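Local coordinates for hypothetical membrane spanning protein (Vibrio fischeri, PDB 4RCK) that is of unknown function but carries a BatA-type von Willebrand factor A domain that binds magnesium, in a protein predicted to span the membrane, at residues D20-D26 / R65-F71. Coordinates in Å, arbitrary orientation, origin at the centre of the assembly. Residues are numbered along the deposited sequence.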
ATOM      1  N   ASP A  20      -0.180  -3.764   7.466  1.00 93.52           N
ATOM      2  CA  ASP A  20      -1.580  -3.934   7.083  1.00 91.43           C
ATOM      3  C   ASP A  20      -2.399  -4.336   8.301  1.00 94.22           C
ATOM      4  O   ASP A  20      -2.185  -5.404   8.870  1.00106.15           O
ATOM      5  CB  ASP A  20      -1.731  -4.987   5.983  1.00104.00           C
ATOM      6  CG  ASP A  20      -1.393  -4.449   4.610  1.00108.94           C
ATOM      7  OD1 ASP A  20      -1.331  -3.212   4.456  1.00106.16           O
ATOM      8  OD2 ASP A  20      -1.202  -5.265   3.683  1.00109.03           O
HETATM    9  N   MSE A  21      -3.335  -3.486   8.704  1.00 89.74           N
HETATM   10  CA  MSE A  21      -4.108  -3.757   9.910  1.00 85.92           C
HETATM   11  C   MSE A  21      -5.607  -3.693   9.652  1.00 84.70           C
HETATM   12  O   MSE A  21      -6.127  -2.683   9.178  1.00 88.19           O
HETATM   13  CB  MSE A  21      -3.717  -2.778  11.018  1.00 88.38           C
HETATM   14  CG  MSE A  21      -2.479  -1.955  10.704  1.00101.31           C
HETATM   15 SE   MSE A  21      -1.398  -1.608  12.283  0.80154.23          SE
HETATM   16  CE  MSE A  21      -2.840  -1.155  13.511  1.00 80.24           C
HETATM   17  N   MSE A  22      -6.297  -4.785   9.967  1.00 81.60           N
HETATM   18  CA  MSE A  22      -7.737  -4.869   9.762  1.00 80.42           C
HETATM   19  C   MSE A  22      -8.488  -4.698  11.075  1.00 80.03           C
HETATM   20  O   MSE A  22      -8.303  -5.476  12.011  1.00 88.10           O
HETATM   21  CB  MSE A  22      -8.111  -6.205   9.121  1.00 96.27           C
HETATM   22  CG  MSE A  22      -9.394  -6.164   8.313  1.00105.07           C
HETATM   23 SE   MSE A  22      -9.147  -5.181   6.655  1.00100.84          SE
HETATM   24  CE  MSE A  22      -7.442  -5.966   6.132  0.60129.77           C
ATOM     25  N   LEU A  23      -9.337  -3.678  11.136  1.00 76.51           N
ATOM     26  CA  LEU A  23     -10.158  -3.441  12.314  1.00 73.92           C
ATOM     27  C   LEU A  23     -11.492  -4.169  12.188  1.00 84.50           C
ATOM     28  O   LEU A  23     -12.203  -4.013  11.196  1.00 96.36           O
ATOM     29  CB  LEU A  23     -10.384  -1.943  12.521  1.00 74.91           C
ATOM     30  CG  LEU A  23      -9.130  -1.080  12.680  1.00 88.62           C
ATOM     31  CD1 LEU A  23      -9.503   0.382  12.873  1.00 86.24           C
ATOM     32  CD2 LEU A  23      -8.271  -1.576  13.834  1.00105.40           C
ATOM     33  N   VAL A  24     -11.821  -4.970  13.195  1.00 88.37           N
ATOM     34  CA  VAL A  24     -13.073  -5.718  13.207  1.00 80.84           C
ATOM     35  C   VAL A  24     -13.919  -5.299  14.406  1.00 72.43           C
ATOM     36  O   VAL A  24     -13.528  -5.514  15.552  1.00 74.18           O
ATOM     37  CB  VAL A  24     -12.823  -7.235  13.251  1.00 79.95           C
ATOM     38  CG1 VAL A  24     -14.133  -7.991  13.130  1.00 77.64           C
ATOM     39  CG2 VAL A  24     -11.871  -7.644  12.142  1.00 85.93           C
ATOM     40  N   VAL A  25     -15.081  -4.710  14.136  1.00 71.65           N
ATOM     41  CA  VAL A  25     -15.873  -4.080  15.186  1.00 72.72           C
ATOM     42  C   VAL A  25     -17.289  -4.648  15.333  1.00 75.87           C
ATOM     43  O   VAL A  25     -18.018  -4.820  14.356  1.00 71.47           O
ATOM     44  CB  VAL A  25     -15.964  -2.555  14.952  1.00 75.29           C
ATOM     45  CG1 VAL A  25     -17.063  -1.935  15.802  1.00 82.59           C
ATOM     46  CG2 VAL A  25     -14.624  -1.899  15.251  1.00 80.61           C
ATOM     47  N   ASP A  26     -17.651  -4.936  16.580  1.00 75.99           N
ATOM     48  CA  ASP A  26     -18.968  -5.436  16.960  1.00 76.48           C
ATOM     49  C   ASP A  26     -20.037  -4.352  16.863  1.00 79.51           C
ATOM     50  O   ASP A  26     -19.921  -3.305  17.501  1.00 80.40           O
ATOM     51  CB  ASP A  26     -18.905  -5.983  18.391  1.00 80.06           C
ATOM     52  CG  ASP A  26     -20.092  -6.857  18.750  1.00 75.75           C
ATOM     53  OD1 ASP A  26     -21.214  -6.601  18.267  1.00 81.99           O
ATOM     54  OD2 ASP A  26     -19.894  -7.808  19.534  1.00 72.99           O
ATOM     55  N   ARG A  65      -1.590   0.651   6.120  1.00108.66           N
ATOM     56  CA  ARG A  65      -2.920   0.518   5.535  1.00101.53           C
ATOM     57  C   ARG A  65      -3.914   0.015   6.570  1.00107.09           C
ATOM     58  O   ARG A  65      -3.596  -0.856   7.380  1.00110.37           O
ATOM     59  CB  ARG A  65      -2.906  -0.427   4.332  1.00 96.11           C
ATOM     60  CG  ARG A  65      -2.556   0.244   3.023  1.00 99.95           C
ATOM     61  CD  ARG A  65      -2.765  -0.693   1.850  1.00103.95           C
ATOM     62  NE  ARG A  65      -2.020  -1.936   2.007  1.00108.39           N
ATOM     63  CZ  ARG A  65      -2.171  -2.998   1.223  1.00110.14           C
ATOM     64  NH1 ARG A  65      -3.045  -2.970   0.227  1.00115.12           N
ATOM     65  NH2 ARG A  65      -1.451  -4.091   1.438  1.00109.75           N
ATOM     66  N   LEU A  66      -5.122   0.565   6.535  1.00106.01           N
ATOM     67  CA  LEU A  66      -6.157   0.192   7.488  1.00100.15           C
ATOM     68  C   LEU A  66      -7.474  -0.124   6.784  1.00101.86           C
ATOM     69  O   LEU A  66      -7.828   0.510   5.788  1.00117.64           O
ATOM     70  CB  LEU A  66      -6.355   1.309   8.516  1.00108.93           C
ATOM     71  CG  LEU A  66      -5.245   1.457   9.559  1.00105.37           C
ATOM     72  CD1 LEU A  66      -5.281   2.830  10.210  1.00110.20           C
ATOM     73  CD2 LEU A  66      -5.370   0.369  10.611  1.00 94.91           C
ATOM     74  N   GLY A  67      -8.191  -1.116   7.305  1.00 90.34           N
ATOM     75  CA  GLY A  67      -9.476  -1.513   6.761  1.00 87.55           C
ATOM     76  C   GLY A  67     -10.484  -1.764   7.867  1.00 83.01           C
ATOM     77  O   GLY A  67     -10.105  -1.953   9.023  1.00 80.82           O
ATOM     78  N   LEU A  68     -11.767  -1.775   7.519  1.00100.97           N
ATOM     79  CA  LEU A  68     -12.821  -1.876   8.526  1.00 96.87           C
ATOM     80  C   LEU A  68     -13.829  -2.993   8.248  1.00 85.63           C
ATOM     81  O   LEU A  68     -14.485  -3.012   7.207  1.00 78.48           O
ATOM     82  CB  LEU A  68     -13.554  -0.536   8.643  1.00 92.25           C
ATOM     83  CG  LEU A  68     -14.716  -0.438   9.634  1.00 88.72           C
ATOM     84  CD1 LEU A  68     -14.298  -0.918  11.016  1.00 77.03           C
ATOM     85  CD2 LEU A  68     -15.227   0.994   9.695  1.00 88.47           C
ATOM     86  N   VAL A  69     -13.945  -3.917   9.199  1.00 70.76           N
ATOM     87  CA  VAL A  69     -14.958  -4.965   9.145  1.00 71.85           C
ATOM     88  C   VAL A  69     -15.942  -4.791  10.297  1.00 74.98           C
ATOM     89  O   VAL A  69     -15.540  -4.652  11.449  1.00 81.99           O
ATOM     90  CB  VAL A  69     -14.336  -6.377   9.216  1.00 70.92           C
ATOM     91  CG1 VAL A  69     -15.417  -7.441   9.104  1.00 71.66           C
ATOM     92  CG2 VAL A  69     -13.293  -6.557   8.126  1.00 76.70           C
ATOM     93  N   LEU A  70     -17.231  -4.785   9.979  1.00 77.59           N
ATOM     94  CA  LEU A  70     -18.273  -4.669  10.993  1.00 75.50           C
ATOM     95  C   LEU A  70     -19.035  -5.983  11.073  1.00 75.74           C
ATOM     96  O   LEU A  70     -19.296  -6.606  10.041  1.00 80.27           O
ATOM     97  CB  LEU A  70     -19.227  -3.521  10.658  1.00 77.36           C
ATOM     98  CG  LEU A  70     -18.585  -2.171  10.336  1.00 77.50           C
ATOM     99  CD1 LEU A  70     -19.600  -1.220   9.715  1.00 82.81           C
ATOM    100  CD2 LEU A  70     -17.974  -1.558  11.587  1.00 77.78           C
ATOM    101  N   PHE A  71     -19.391  -6.427  12.275  1.00 76.04           N
ATOM    102  CA  PHE A  71     -20.167  -7.660  12.352  1.00 80.07           C
ATOM    103  C   PHE A  71     -21.348  -7.621  13.318  1.00 83.79           C
ATOM    104  O   PHE A  71     -21.481  -6.730  14.162  1.00 82.72           O
ATOM    105  CB  PHE A  71     -19.260  -8.857  12.692  1.00 75.25           C
ATOM    106  CG  PHE A  71     -18.603  -8.783  14.045  1.00 74.87           C
ATOM    107  CD1 PHE A  71     -17.473  -8.012  14.240  1.00 74.15           C
ATOM    108  CD2 PHE A  71     -19.088  -9.528  15.108  1.00 78.29           C
ATOM    109  CE1 PHE A  71     -16.854  -7.959  15.476  1.00 70.95           C
ATOM    110  CE2 PHE A  71     -18.477  -9.480  16.344  1.00 73.05           C
ATOM    111  CZ  PHE A  71     -17.358  -8.694  16.531  1.00 70.06           C
TER
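Two parallel strands, 20-26 and 65-71, pair in register in the buried central sheet of the von Willebrand factor A domain, an alpha-beta-alpha sandwich; the chain between them includes helix 46-60, which packs on M21, L23 and L66. Six backbone hydrogen bonds join them, alternating in direction from M21 N to R65 O (3.0 Å) through V69 N to L23 O (2.7 Å) to F71 N to V25 O (3.0 Å). Apolar side chains pack on the face bearing M21, L23, V25, L66 and L70: M21 CB lies 3.6 Å from L66 CD2. On the other face, beneath helix 106-118, G67 is apt because M22, a selenomethionine, lays its SE 3.7 Å from G67 CA, where a CB would clash. Branched V24 and V69 suit the extended backbone and meet at 4.0 Å (CG2 to CB). At the N-terminal ends D20 and R65 form a salt bridge (OD2 to NH2, 2.5 Å), pairing two buried charges. At the C-terminal ends the F71 ring faces D26 CA in a CH-pi contact, 3.8 Å to the centroid. D26, S28 and S30 form the DxSxS sequence of the metal-ion-dependent adhesion site (MIDAS); D26 OD1 accepts a hydrogen bond from S28 N. Strand 20-26 pairs along its other edge with the second subunit. The chemistry thus runs from an ion pair through an apolar middle to an acidic side chain about 5 Å from magnesium, probably supporting its site.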